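Local coordinates for type IV pilus biogenesis protein PilB (Streptococcus sanguinis, PDB 7B7P) that is a bimodular minor pilin of type IV pili that has a direct role in adhesion and carries a metal-binding von Willebrand factor A-like module, at residues A[223-228]-A[266-271]; A[261-266]-A[318-323]; A[276-281]-A[414-419]. All coordinates share one frame; numbering follows the deposited sequence.

Interaction 1: A[223-228]-A[266-271]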
ATOM      1  N   ALA A 223      -2.874  24.747   2.449  1.00 59.11           N
ATOM      2  CA  ALA A 223      -3.007  23.774   1.376  1.00 60.59           C
ATOM      3  C   ALA A 223      -3.815  24.355   0.218  1.00 62.01           C
ATOM      4  O   ALA A 223      -4.601  25.289   0.383  1.00 62.07           O
ATOM      5  CB  ALA A 223      -3.660  22.476   1.894  1.00 54.43           C
ATOM      6  N   LYS A 224      -3.614  23.767  -0.960  1.00 62.51           N
ATOM      7  CA  LYS A 224      -4.300  24.156  -2.183  1.00 63.70           C
ATOM      8  C   LYS A 224      -4.471  22.920  -3.062  1.00 69.42           C
ATOM      9  O   LYS A 224      -3.593  22.051  -3.107  1.00 66.78           O
ATOM     10  CB  LYS A 224      -3.524  25.255  -2.929  1.00 70.48           C
ATOM     11  CG  LYS A 224      -4.045  25.540  -4.335  1.00 82.41           C
ATOM     12  CD  LYS A 224      -2.944  25.971  -5.331  1.00 89.05           C
ATOM     13  CE  LYS A 224      -3.570  26.747  -6.515  1.00 90.27           C
ATOM     14  NZ  LYS A 224      -2.576  27.196  -7.526  1.00 92.57           N
ATOM     15  N   TYR A 225      -5.608  22.836  -3.747  1.00 59.39           N
ATOM     16  CA  TYR A 225      -5.790  21.814  -4.763  1.00 64.88           C
ATOM     17  C   TYR A 225      -5.086  22.265  -6.042  1.00 65.86           C
ATOM     18  O   TYR A 225      -5.443  23.292  -6.618  1.00 68.51           O
ATOM     19  CB  TYR A 225      -7.279  21.572  -5.009  1.00 67.11           C
ATOM     20  CG  TYR A 225      -7.976  20.782  -3.926  1.00 64.90           C
ATOM     21  CD1 TYR A 225      -7.673  19.443  -3.712  1.00 62.83           C
ATOM     22  CD2 TYR A 225      -8.949  21.373  -3.126  1.00 60.75           C
ATOM     23  CE1 TYR A 225      -8.313  18.717  -2.717  1.00 65.45           C
ATOM     24  CE2 TYR A 225      -9.596  20.657  -2.140  1.00 63.00           C
ATOM     25  CZ  TYR A 225      -9.276  19.336  -1.934  1.00 62.78           C
ATOM     26  OH  TYR A 225      -9.912  18.640  -0.935  1.00 61.99           O
ATOM     27  N   ILE A 226      -4.059  21.533  -6.462  1.00 72.43           N
ATOM     28  CA  ILE A 226      -3.473  21.793  -7.772  1.00 69.16           C
ATOM     29  C   ILE A 226      -4.355  21.185  -8.843  1.00 68.82           C
ATOM     30  O   ILE A 226      -4.624  21.801  -9.873  1.00 74.11           O
ATOM     31  CB  ILE A 226      -2.034  21.256  -7.861  1.00 66.10           C
ATOM     32  CG1 ILE A 226      -1.279  21.467  -6.544  1.00 72.31           C
ATOM     33  CG2 ILE A 226      -1.276  21.932  -9.002  1.00 72.01           C
ATOM     34  CD1 ILE A 226      -0.998  22.918  -6.226  1.00 77.13           C
ATOM     35  N   GLN A 227      -4.824  19.972  -8.609  1.00 69.62           N
ATOM     36  CA  GLN A 227      -5.910  19.373  -9.368  1.00 70.81           C
ATOM     37  C   GLN A 227      -6.828  18.752  -8.331  1.00 66.61           C
ATOM     38  O   GLN A 227      -6.454  17.769  -7.684  1.00 69.76           O
ATOM     39  CB  GLN A 227      -5.414  18.327 -10.366  1.00 71.14           C
ATOM     40  CG  GLN A 227      -6.546  17.580 -11.063  1.00 73.57           C
ATOM     41  CD  GLN A 227      -6.048  16.561 -12.066  1.00 78.51           C
ATOM     42  OE1 GLN A 227      -6.298  15.367 -11.927  1.00 77.69           O
ATOM     43  NE2 GLN A 227      -5.334  17.029 -13.086  1.00 84.61           N
ATOM     44  N   GLN A 228      -8.018  19.336  -8.160  1.00 64.26           N
ATOM     45  CA  GLN A 228      -8.902  18.890  -7.098  1.00 71.58           C
ATOM     46  C   GLN A 228      -9.591  17.580  -7.454  1.00 70.86           C
ATOM     47  O   GLN A 228      -9.682  16.677  -6.616  1.00 68.75           O
ATOM     48  CB  GLN A 228      -9.931  19.975  -6.778  1.00 68.21           C
ATOM     49  CG  GLN A 228     -11.093  19.470  -5.959  1.00 65.10           C
ATOM     50  CD  GLN A 228     -11.845  20.584  -5.248  1.00 68.33           C
ATOM     51  OE1 GLN A 228     -11.904  21.713  -5.731  1.00 66.97           O
ATOM     52  NE2 GLN A 228     -12.424  20.267  -4.095  1.00 64.43           N
ATOM     53  N   MET A 266      -7.332  13.999   2.420  1.00 56.99           N
ATOM     54  CA  MET A 266      -8.252  12.987   2.936  1.00 60.92           C
ATOM     55  C   MET A 266      -9.710  13.304   2.603  1.00 60.30           C
ATOM     56  O   MET A 266     -10.498  12.384   2.335  1.00 59.00           O
ATOM     57  CB  MET A 266      -8.080  12.820   4.449  1.00 55.29           C
ATOM     58  CG  MET A 266      -6.728  12.239   4.842  1.00 58.62           C
ATOM     59  SD  MET A 266      -6.665  11.797   6.577  1.00 60.77           S
ATOM     60  CE  MET A 266      -5.330  10.569   6.576  1.00 54.06           C
ATOM     61  N   ILE A 267     -10.115  14.577   2.656  1.00 59.35           N
ATOM     62  CA  ILE A 267     -11.525  14.833   2.366  1.00 64.47           C
ATOM     63  C   ILE A 267     -11.815  14.596   0.891  1.00 60.62           C
ATOM     64  O   ILE A 267     -12.860  14.039   0.543  1.00 63.35           O
ATOM     65  CB  ILE A 267     -11.989  16.234   2.822  1.00 64.23           C
ATOM     66  CG1 ILE A 267     -13.517  16.318   2.701  1.00 70.11           C
ATOM     67  CG2 ILE A 267     -11.391  17.335   2.006  1.00 60.96           C
ATOM     68  CD1 ILE A 267     -14.150  17.422   3.546  1.00 69.60           C
ATOM     69  N   SER A 268     -10.885  14.959   0.001  1.00 64.07           N
ATOM     70  CA  SER A 268     -11.098  14.636  -1.414  1.00 64.16           C
ATOM     71  C   SER A 268     -11.147  13.124  -1.641  1.00 65.39           C
ATOM     72  O   SER A 268     -11.889  12.653  -2.503  1.00 69.22           O
ATOM     73  CB  SER A 268     -10.025  15.286  -2.286  1.00 63.24           C
ATOM     74  OG  SER A 268      -8.767  14.651  -2.147  1.00 65.06           O
ATOM     75  N   LEU A 269     -10.416  12.345  -0.845  1.00 65.25           N
ATOM     76  CA  LEU A 269     -10.497  10.892  -0.962  1.00 67.32           C
ATOM     77  C   LEU A 269     -11.835  10.363  -0.447  1.00 70.98           C
ATOM     78  O   LEU A 269     -12.368   9.369  -0.969  1.00 63.23           O
ATOM     79  CB  LEU A 269      -9.339  10.241  -0.199  1.00 62.80           C
ATOM     80  CG  LEU A 269      -7.958  10.192  -0.850  1.00 64.88           C
ATOM     81  CD1 LEU A 269      -6.992   9.573   0.157  1.00 61.17           C
ATOM     82  CD2 LEU A 269      -7.972   9.382  -2.168  1.00 62.76           C
ATOM     83  N   GLN A 270     -12.392  11.001   0.586  1.00 65.10           N
ATOM     84  CA  GLN A 270     -13.682  10.556   1.096  1.00 67.41           C
ATOM     85  C   GLN A 270     -14.767  10.624   0.026  1.00 65.88           C
ATOM     86  O   GLN A 270     -15.696   9.809   0.033  1.00 67.73           O
ATOM     87  CB  GLN A 270     -14.090  11.383   2.316  1.00 69.47           C
ATOM     88  CG  GLN A 270     -13.298  11.108   3.586  1.00 68.68           C
ATOM     89  CD  GLN A 270     -13.308   9.648   4.020  1.00 69.92           C
ATOM     90  OE1 GLN A 270     -12.376   9.190   4.690  1.00 73.84           O
ATOM     91  NE2 GLN A 270     -14.369   8.923   3.684  1.00 72.61           N
ATOM     92  N   SER A 271     -14.650  11.550  -0.912  1.00 62.54           N
ATOM     93  CA  SER A 271     -15.664  11.746  -1.929  1.00 68.86           C
ATOM     94  C   SER A 271     -15.421  10.910  -3.175  1.00 71.44           C
ATOM     95  O   SER A 271     -16.154  11.065  -4.150  1.00 74.89           O
ATOM     96  CB  SER A 271     -15.739  13.222  -2.306  1.00 67.94           C
ATOM     97  OG  SER A 271     -14.798  13.506  -3.325  1.00 81.34           O
TER

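Interaction 2: A[261-266]-A[318-323]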
ATOM      1  N   GLY A 261      -2.405  20.123   4.398  1.00 54.55           N
ATOM      2  CA  GLY A 261      -2.294  19.340   3.185  1.00 54.07           C
ATOM      3  C   GLY A 261      -3.011  18.013   3.313  1.00 56.50           C
ATOM      4  O   GLY A 261      -3.725  17.583   2.394  1.00 56.64           O
ATOM      5  N   LEU A 262      -2.842  17.356   4.469  1.00 55.44           N
ATOM      6  CA  LEU A 262      -3.462  16.062   4.710  1.00 56.42           C
ATOM      7  C   LEU A 262      -4.976  16.189   4.768  1.00 57.70           C
ATOM      8  O   LEU A 262      -5.702  15.277   4.340  1.00 56.89           O
ATOM      9  CB  LEU A 262      -2.915  15.458   6.011  1.00 54.48           C
ATOM     10  CG  LEU A 262      -3.408  14.031   6.308  1.00 57.97           C
ATOM     11  CD1 LEU A 262      -2.832  13.015   5.299  1.00 59.57           C
ATOM     12  CD2 LEU A 262      -3.076  13.618   7.728  1.00 54.42           C
ATOM     13  N   ARG A 263      -5.467  17.310   5.303  1.00 55.51           N
ATOM     14  CA  ARG A 263      -6.905  17.542   5.344  1.00 59.15           C
ATOM     15  C   ARG A 263      -7.480  17.589   3.939  1.00 55.88           C
ATOM     16  O   ARG A 263      -8.474  16.915   3.639  1.00 58.31           O
ATOM     17  CB  ARG A 263      -7.216  18.838   6.109  1.00 58.19           C
ATOM     18  CG  ARG A 263      -8.711  19.192   6.134  1.00 57.33           C
ATOM     19  CD  ARG A 263      -8.995  20.303   7.148  1.00 58.70           C
ATOM     20  NE  ARG A 263      -8.392  21.596   6.788  1.00 62.45           N
ATOM     21  CZ  ARG A 263      -9.036  22.759   6.915  1.00 65.33           C
ATOM     22  NH1 ARG A 263     -10.286  22.769   7.376  1.00 58.81           N
ATOM     23  NH2 ARG A 263      -8.446  23.901   6.588  1.00 59.84           N
ATOM     24  N   TYR A 264      -6.868  18.384   3.056  1.00 59.50           N
ATOM     25  CA  TYR A 264      -7.359  18.438   1.682  1.00 55.82           C
ATOM     26  C   TYR A 264      -7.290  17.062   1.032  1.00 59.80           C
ATOM     27  O   TYR A 264      -8.256  16.611   0.407  1.00 59.94           O
ATOM     28  CB  TYR A 264      -6.554  19.440   0.877  1.00 55.30           C
ATOM     29  CG  TYR A 264      -6.961  20.895   1.064  1.00 62.34           C
ATOM     30  CD1 TYR A 264      -7.060  21.453   2.335  1.00 59.97           C
ATOM     31  CD2 TYR A 264      -7.200  21.717  -0.036  1.00 59.99           C
ATOM     32  CE1 TYR A 264      -7.395  22.776   2.509  1.00 62.61           C
ATOM     33  CE2 TYR A 264      -7.541  23.047   0.127  1.00 57.08           C
ATOM     34  CZ  TYR A 264      -7.633  23.571   1.401  1.00 63.91           C
ATOM     35  OH  TYR A 264      -7.970  24.892   1.598  1.00 68.00           O
ATOM     36  N   GLY A 265      -6.164  16.363   1.210  1.00 57.26           N
ATOM     37  CA  GLY A 265      -6.036  15.033   0.646  1.00 52.10           C
ATOM     38  C   GLY A 265      -7.124  14.093   1.103  1.00 55.88           C
ATOM     39  O   GLY A 265      -7.799  13.467   0.286  1.00 57.02           O
ATOM     40  N   MET A 266      -7.332  13.999   2.420  1.00 56.99           N
ATOM     41  CA  MET A 266      -8.252  12.987   2.936  1.00 60.92           C
ATOM     42  C   MET A 266      -9.710  13.304   2.603  1.00 60.30           C
ATOM     43  O   MET A 266     -10.498  12.384   2.335  1.00 59.00           O
ATOM     44  CB  MET A 266      -8.080  12.820   4.449  1.00 55.29           C
ATOM     45  CG  MET A 266      -6.728  12.239   4.842  1.00 58.62           C
ATOM     46  SD  MET A 266      -6.665  11.797   6.577  1.00 60.77           S
ATOM     47  CE  MET A 266      -5.330  10.569   6.576  1.00 54.06           C
ATOM     48  N   ILE A 318      -7.098  25.268  18.993  1.00 67.96           N
ATOM     49  CA  ILE A 318      -8.210  24.436  18.594  1.00 60.86           C
ATOM     50  C   ILE A 318      -8.042  24.282  17.099  1.00 63.24           C
ATOM     51  O   ILE A 318      -8.187  25.255  16.342  1.00 61.95           O
ATOM     52  CB  ILE A 318      -9.560  25.050  18.971  1.00 64.84           C
ATOM     53  CG1 ILE A 318      -9.594  25.285  20.487  1.00 66.32           C
ATOM     54  CG2 ILE A 318     -10.691  24.159  18.537  1.00 58.21           C
ATOM     55  CD1 ILE A 318     -10.614  26.268  20.930  1.00 61.56           C
ATOM     56  N   TYR A 319      -7.668  23.084  16.674  1.00 59.59           N
ATOM     57  CA  TYR A 319      -7.301  22.899  15.286  1.00 57.34           C
ATOM     58  C   TYR A 319      -8.495  23.124  14.373  1.00 59.46           C
ATOM     59  O   TYR A 319      -9.637  22.831  14.720  1.00 61.48           O
ATOM     60  CB  TYR A 319      -6.689  21.519  15.092  1.00 59.80           C
ATOM     61  CG  TYR A 319      -5.397  21.448  15.869  1.00 59.76           C
ATOM     62  CD1 TYR A 319      -4.369  22.348  15.616  1.00 56.31           C
ATOM     63  CD2 TYR A 319      -5.223  20.526  16.882  1.00 55.87           C
ATOM     64  CE1 TYR A 319      -3.198  22.317  16.349  1.00 55.93           C
ATOM     65  CE2 TYR A 319      -4.049  20.479  17.624  1.00 55.83           C
ATOM     66  CZ  TYR A 319      -3.051  21.374  17.354  1.00 57.19           C
ATOM     67  OH  TYR A 319      -1.909  21.325  18.096  1.00 61.77           O
ATOM     68  N   ASP A 320      -8.213  23.690  13.206  1.00 58.65           N
ATOM     69  CA  ASP A 320      -9.180  23.798  12.130  1.00 52.16           C
ATOM     70  C   ASP A 320      -9.415  22.439  11.495  1.00 59.65           C
ATOM     71  O   ASP A 320      -8.723  22.043  10.544  1.00 62.02           O
ATOM     72  CB  ASP A 320      -8.685  24.794  11.076  1.00 53.60           C
ATOM     73  CG  ASP A 320      -9.725  25.086  10.006  1.00 53.89           C
ATOM     74  OD1 ASP A 320     -10.859  24.572  10.084  1.00 55.78           O
ATOM     75  OD2 ASP A 320      -9.389  25.815   9.060  1.00 61.97           O
ATOM     76  N   LEU A 321     -10.394  21.724  12.022  1.00 59.50           N
ATOM     77  CA  LEU A 321     -10.841  20.441  11.508  1.00 58.21           C
ATOM     78  C   LEU A 321     -12.110  20.545  10.667  1.00 54.94           C
ATOM     79  O   LEU A 321     -12.831  19.558  10.530  1.00 58.37           O
ATOM     80  CB  LEU A 321     -11.081  19.493  12.672  1.00 57.22           C
ATOM     81  CG  LEU A 321      -9.871  19.398  13.578  1.00 59.55           C
ATOM     82  CD1 LEU A 321     -10.207  18.435  14.725  1.00 53.20           C
ATOM     83  CD2 LEU A 321      -8.670  18.905  12.740  1.00 53.92           C
ATOM     84  N   SER A 322     -12.422  21.716  10.130  1.00 56.38           N
ATOM     85  CA  SER A 322     -13.683  21.839   9.416  1.00 60.19           C
ATOM     86  C   SER A 322     -13.608  21.143   8.049  1.00 62.37           C
ATOM     87  O   SER A 322     -12.566  21.145   7.393  1.00 61.78           O
ATOM     88  CB  SER A 322     -14.055  23.311   9.212  1.00 62.24           C
ATOM     89  OG  SER A 322     -15.064  23.408   8.209  1.00 66.27           O
ATOM     90  N   PRO A 323     -14.720  20.561   7.588  1.00 64.89           N
ATOM     91  CA  PRO A 323     -14.780  20.124   6.192  1.00 62.60           C
ATOM     92  C   PRO A 323     -14.861  21.279   5.229  1.00 68.00           C
ATOM     93  O   PRO A 323     -14.731  21.062   4.020  1.00 67.37           O
ATOM     94  CB  PRO A 323     -16.051  19.268   6.141  1.00 64.51           C
ATOM     95  CG  PRO A 323     -16.446  19.045   7.556  1.00 61.71           C
ATOM     96  CD  PRO A 323     -15.945  20.210   8.320  1.00 66.11           C
TER

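Interaction 3: A[276-281]-A[414-419]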
ATOM      1  N   LEU A 276      -9.955   1.069  -2.610  1.00 75.95           N
ATOM      2  CA  LEU A 276      -8.615   1.239  -2.063  1.00 77.98           C
ATOM      3  C   LEU A 276      -8.239   2.710  -2.186  1.00 73.42           C
ATOM      4  O   LEU A 276      -8.236   3.255  -3.294  1.00 71.14           O
ATOM      5  CB  LEU A 276      -7.599   0.357  -2.794  1.00 75.83           C
ATOM      6  CG  LEU A 276      -7.776  -1.150  -2.593  1.00 78.81           C
ATOM      7  CD1 LEU A 276      -6.718  -1.951  -3.348  1.00 78.54           C
ATOM      8  CD2 LEU A 276      -7.745  -1.474  -1.125  1.00 76.41           C
ATOM      9  N   LYS A 277      -7.919   3.348  -1.049  1.00 69.26           N
ATOM     10  CA  LYS A 277      -7.634   4.779  -1.007  1.00 67.79           C
ATOM     11  C   LYS A 277      -6.285   5.043  -0.354  1.00 62.92           C
ATOM     12  O   LYS A 277      -5.955   4.450   0.677  1.00 65.78           O
ATOM     13  CB  LYS A 277      -8.735   5.545  -0.248  1.00 68.05           C
ATOM     14  CG  LYS A 277     -10.129   5.389  -0.838  1.00 67.66           C
ATOM     15  CD  LYS A 277     -11.160   6.104   0.042  1.00 70.71           C
ATOM     16  CE  LYS A 277     -12.580   5.725  -0.351  1.00 67.38           C
ATOM     17  NZ  LYS A 277     -13.477   6.880  -0.305  1.00 69.20           N
ATOM     18  N   TYR A 278      -5.542   5.985  -0.922  1.00 57.31           N
ATOM     19  CA  TYR A 278      -4.152   6.192  -0.548  1.00 64.00           C
ATOM     20  C   TYR A 278      -3.818   7.672  -0.472  1.00 61.34           C
ATOM     21  O   TYR A 278      -4.222   8.452  -1.337  1.00 62.47           O
ATOM     22  CB  TYR A 278      -3.211   5.523  -1.565  1.00 64.87           C
ATOM     23  CG  TYR A 278      -3.328   4.017  -1.586  1.00 67.95           C
ATOM     24  CD1 TYR A 278      -2.711   3.239  -0.611  1.00 64.73           C
ATOM     25  CD2 TYR A 278      -4.061   3.374  -2.574  1.00 65.98           C
ATOM     26  CE1 TYR A 278      -2.805   1.879  -0.629  1.00 66.61           C
ATOM     27  CE2 TYR A 278      -4.166   2.008  -2.595  1.00 70.49           C
ATOM     28  CZ  TYR A 278      -3.541   1.263  -1.623  1.00 71.98           C
ATOM     29  OH  TYR A 278      -3.658  -0.103  -1.647  1.00 74.97           O
ATOM     30  N   ILE A 279      -3.037   8.040   0.543  1.00 60.76           N
ATOM     31  CA  ILE A 279      -2.341   9.323   0.587  1.00 59.05           C
ATOM     32  C   ILE A 279      -0.846   9.084   0.382  1.00 57.61           C
ATOM     33  O   ILE A 279      -0.250   8.215   1.026  1.00 59.00           O
ATOM     34  CB  ILE A 279      -2.592  10.053   1.916  1.00 58.46           C
ATOM     35  CG1 ILE A 279      -4.078  10.377   2.070  1.00 58.74           C
ATOM     36  CG2 ILE A 279      -1.703  11.303   2.018  1.00 53.77           C
ATOM     37  CD1 ILE A 279      -4.488  11.700   1.448  1.00 55.75           C
ATOM     38  N   VAL A 280      -0.236   9.866  -0.492  1.00 56.88           N
ATOM     39  CA  VAL A 280       1.215   9.904  -0.625  1.00 58.74           C
ATOM     40  C   VAL A 280       1.623  11.315  -0.287  1.00 57.09           C
ATOM     41  O   VAL A 280       1.362  12.247  -1.053  1.00 59.93           O
ATOM     42  CB  VAL A 280       1.700   9.506  -2.028  1.00 59.58           C
ATOM     43  CG1 VAL A 280       3.200   9.745  -2.158  1.00 57.51           C
ATOM     44  CG2 VAL A 280       1.356   8.062  -2.276  1.00 55.68           C
ATOM     45  N   LEU A 281       2.232  11.480   0.870  1.00 56.23           N
ATOM     46  CA  LEU A 281       2.557  12.793   1.389  1.00 59.07           C
ATOM     47  C   LEU A 281       4.062  12.967   1.320  1.00 57.64           C
ATOM     48  O   LEU A 281       4.800  12.139   1.846  1.00 55.75           O
ATOM     49  CB  LEU A 281       2.060  12.937   2.827  1.00 58.91           C
ATOM     50  CG  LEU A 281       2.115  14.370   3.348  1.00 57.92           C
ATOM     51  CD1 LEU A 281       1.001  14.587   4.347  1.00 61.46           C
ATOM     52  CD2 LEU A 281       3.449  14.624   3.991  1.00 58.40           C
ATOM     53  N   LYS A 414       4.498  -0.702  -6.362  1.00 76.34           N
ATOM     54  CA  LYS A 414       4.511  -2.150  -6.153  1.00 78.10           C
ATOM     55  C   LYS A 414       3.598  -2.559  -4.999  1.00 80.99           C
ATOM     56  O   LYS A 414       2.945  -3.608  -5.047  1.00 83.75           O
ATOM     57  CB  LYS A 414       5.944  -2.634  -5.888  1.00 77.83           C
ATOM     58  CG  LYS A 414       6.855  -2.737  -7.120  1.00 79.02           C
ATOM     59  CD  LYS A 414       8.254  -3.182  -6.689  1.00 83.45           C
ATOM     60  CE  LYS A 414       9.110  -3.651  -7.861  1.00 88.84           C
ATOM     61  NZ  LYS A 414       9.890  -2.557  -8.519  1.00 93.21           N
ATOM     62  N   GLN A 415       3.539  -1.741  -3.948  1.00 80.23           N
ATOM     63  CA  GLN A 415       2.750  -2.117  -2.783  1.00 81.38           C
ATOM     64  C   GLN A 415       1.255  -1.901  -3.004  1.00 78.34           C
ATOM     65  O   GLN A 415       0.440  -2.625  -2.426  1.00 75.62           O
ATOM     66  CB  GLN A 415       3.234  -1.339  -1.563  1.00 78.26           C
ATOM     67  CG  GLN A 415       2.457  -1.637  -0.300  1.00 80.45           C
ATOM     68  CD  GLN A 415       2.672  -3.057   0.200  1.00 86.73           C
ATOM     69  OE1 GLN A 415       3.760  -3.397   0.684  1.00 85.87           O
ATOM     70  NE2 GLN A 415       1.631  -3.893   0.098  1.00 85.08           N
ATOM     71  N   ILE A 416       0.874  -0.917  -3.821  1.00 77.24           N
ATOM     72  CA  ILE A 416      -0.538  -0.735  -4.136  1.00 76.05           C
ATOM     73  C   ILE A 416      -1.016  -1.869  -5.026  1.00 77.24           C
ATOM     74  O   ILE A 416      -2.069  -2.475  -4.785  1.00 75.57           O
ATOM     75  CB  ILE A 416      -0.780   0.634  -4.793  1.00 78.06           C
ATOM     76  CG1 ILE A 416      -0.584   1.773  -3.780  1.00 69.49           C
ATOM     77  CG2 ILE A 416      -2.186   0.693  -5.433  1.00 73.63           C
ATOM     78  CD1 ILE A 416      -0.318   3.111  -4.464  1.00 73.42           C
ATOM     79  N   GLN A 417      -0.229  -2.178  -6.061  1.00 84.01           N
ATOM     80  CA  GLN A 417      -0.485  -3.345  -6.897  1.00 79.50           C
ATOM     81  C   GLN A 417      -0.731  -4.591  -6.054  1.00 80.78           C
ATOM     82  O   GLN A 417      -1.627  -5.385  -6.358  1.00 84.33           O
ATOM     83  CB  GLN A 417       0.688  -3.555  -7.854  1.00 82.48           C
ATOM     84  CG  GLN A 417       0.557  -4.796  -8.725  1.00 87.86           C
ATOM     85  CD  GLN A 417      -0.491  -4.626  -9.813  1.00 88.69           C
ATOM     86  OE1 GLN A 417      -0.198  -4.137 -10.911  1.00 88.18           O
ATOM     87  NE2 GLN A 417      -1.729  -5.012  -9.503  1.00 81.96           N
ATOM     88  N   GLN A 418       0.019  -4.757  -4.963  1.00 78.47           N
ATOM     89  CA  GLN A 418      -0.124  -5.952  -4.144  1.00 79.52           C
ATOM     90  C   GLN A 418      -1.328  -5.904  -3.205  1.00 84.46           C
ATOM     91  O   GLN A 418      -1.922  -6.951  -2.921  1.00 84.23           O
ATOM     92  CB  GLN A 418       1.156  -6.189  -3.352  1.00 83.26           C
ATOM     93  CG  GLN A 418       2.178  -7.004  -4.147  1.00 98.04           C
ATOM     94  CD  GLN A 418       2.734  -8.182  -3.354  1.00101.03           C
ATOM     95  OE1 GLN A 418       2.414  -8.364  -2.167  1.00 96.15           O
ATOM     96  NE2 GLN A 418       3.538  -9.013  -4.018  1.00100.71           N
ATOM     97  N   ASP A 419      -1.691  -4.727  -2.684  1.00 84.23           N
ATOM     98  CA  ASP A 419      -2.981  -4.608  -2.008  1.00 79.98           C
ATOM     99  C   ASP A 419      -4.117  -4.968  -2.953  1.00 77.99           C
ATOM    100  O   ASP A 419      -5.050  -5.684  -2.572  1.00 80.94           O
ATOM    101  CB  ASP A 419      -3.186  -3.192  -1.472  1.00 83.40           C
ATOM    102  CG  ASP A 419      -2.167  -2.804  -0.414  1.00 83.10           C
ATOM    103  OD1 ASP A 419      -1.641  -3.698   0.296  1.00 77.35           O
ATOM    104  OD2 ASP A 419      -1.906  -1.583  -0.301  1.00 82.59           O
TER

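Interaction 1: A[223-228]-A[266-271]
Tyr-225 swings its ring toward helix 258-270 with CG anti to its own carbonyl carbon (chi1 -75°), and Ser-268 turns CB to meet it while holding OG in the position between backbone N and carbonyl carbon (chi1 73°). That second torsion folds OG back along the helix, where it bonds to the carbonyl O of Gly-265, one turn earlier, and is also hydrogen-bonded to Asn-215 ND2. What Ser-268 offers the tyrosine is therefore mainly carbon: its CB lies 3.6 Å from Tyr-225 OH and 3.9 Å from Tyr-225 CE1, coming in obliquely to the ring.

Ile-267 adds its CG2 branch, which sits 3.5 Å from Tyr-225 OH, and the two side chains cross at about a right angle. No hydrogen bond joins the two segments. The phenol oxygen, wedged against these two carbons, is satisfied just before 266-271, by the carbonyl O of Tyr-264 in the same helix. Polar anchor and apolar rest together probably hold the phenol end in place. From its own segment, Gln-228 lays CG over the centre of one ring face, 3.9 Å above the plane. Between the two residues the chain turns a corner at Ile-226 and Gln-227, which both face Leu-216 in a classic beta bulge.

The contact is small, 115 Å² in all, and is plain packing of an edge hairpin strand on a helix of the von Willebrand factor A-like module. Tyr-225 also leans on Asn-215 and Val-217 of the antiparallel neighbour strand 212-219, its ring meets that of Tyr-264 at about 45°, and Leu-325 touches it from a loop. Ile-267 reaches on to Pro-323 and to Phe-358 of helix 341-358.

Interaction 2: A[261-266]-A[318-323]
Arg-263 reaches out from helix 258-270 and plants its guanidinium against the loop at Asp-320 and Ser-322. The tight part is at NH1, which donates to the backbone O of Ser-322 at 2.8 Å. That bond is bent, 135° at the hydrogen, and the acceptor lies somewhat out of the guanidinium plane. Over one face of the same group sits the backbone O of Asp-320, 3.4 Å above the plane and displaced toward the rim. A chain that is extended through chi1 and chi2 and bends at chi3 (66°) turns the guanidinium into this position.

The salt bridge is slacker: Arg-263 NH2 and Asp-320 OD2 are 3.3 Å apart, and their hydrogen bond is weak. The carboxylate plane is turned 64° from the guanidinium. Each charge has a second partner, Asp-260 for the arginine and Arg-331 for the aspartate.

Asp-320 also shapes its own loop. Its OD1 accepts from Ser-322 N at 3.3 Å, forming an Asx turn, consistent with the Ser-322 carbonyl being held toward the arginine, in the connection between strands 311-314 and 332-335 of the small antiparallel sheet beside the von Willebrand factor A-like core.

Toward the partly exposed side the packing thins. Ser-322 CB stays 4.2 Å from Arg-263 NH1, the serine hydroxyl bonds to Thr-324 N, and the CB of Leu-321 is directed away from the helix.

Interaction 3: A[276-281]-A[414-419]
Strand 276-283 belongs to the central, largely parallel sheet of the von Willebrand factor A-like fold, and helix 402-424 packs on one face of it; the segments here run nearly antiparallel, at 160°, with axes 10.3 Å apart. Tyr-278 carries this buried contact. Ile-416 sets CG1 over the centre of its ring in a CH-pi contact, 3.7 Å from the centroid and 11° off the normal, while CG2 of the same isoleucine reaches the ring at CE2. Two residues earlier in the strand, Leu-276 CD1 packs on the helix backbone, 4.0 Å from Asp-419 C.

At the rim of the ring the contact turns polar. The carboxylate of Asp-419 comes in at the ring edge and is nearly coplanar with it, 8° between planes, whereas Ile-416 lies over a face. Arg-364, on neighbouring strand 364-370, makes a salt bridge to Asp-419 OD2, and this positive charge probably stabilises the carboxylate in its buried setting. Gln-415 NE2 approaches the other oxygen, OD1, from above the carboxylate plane. Tyr-278 OH donates to Asp-419 OD2 at 2.7 Å, using the anti lone pair, the one away from OD1.

Interactions 1 and 2 use successive parts of helix 258-270, their segments overlapping at Met-266, and have centres about 10 Å apart; Ala-223 CB, 3.7 Å from Gly-261 CA, packs one against the other. Interaction 3 opens after interaction 1 closes but alternates along the chain with interaction 2; its centre is about 17 Å from that of interaction 1 and about 21 Å from that of interaction 2. Its strand receives the helix through Ile-279, whose CD1 lies 3.6 Å from Gly-265 C, and through Lys-277 NZ, 2.8 Å from Leu-269 O. Helices 258-270 and 402-424 thus pack against opposite faces of strand 276-283. All three contacts lie away from the magnesium-binding residues Ser-173 and Asp-284.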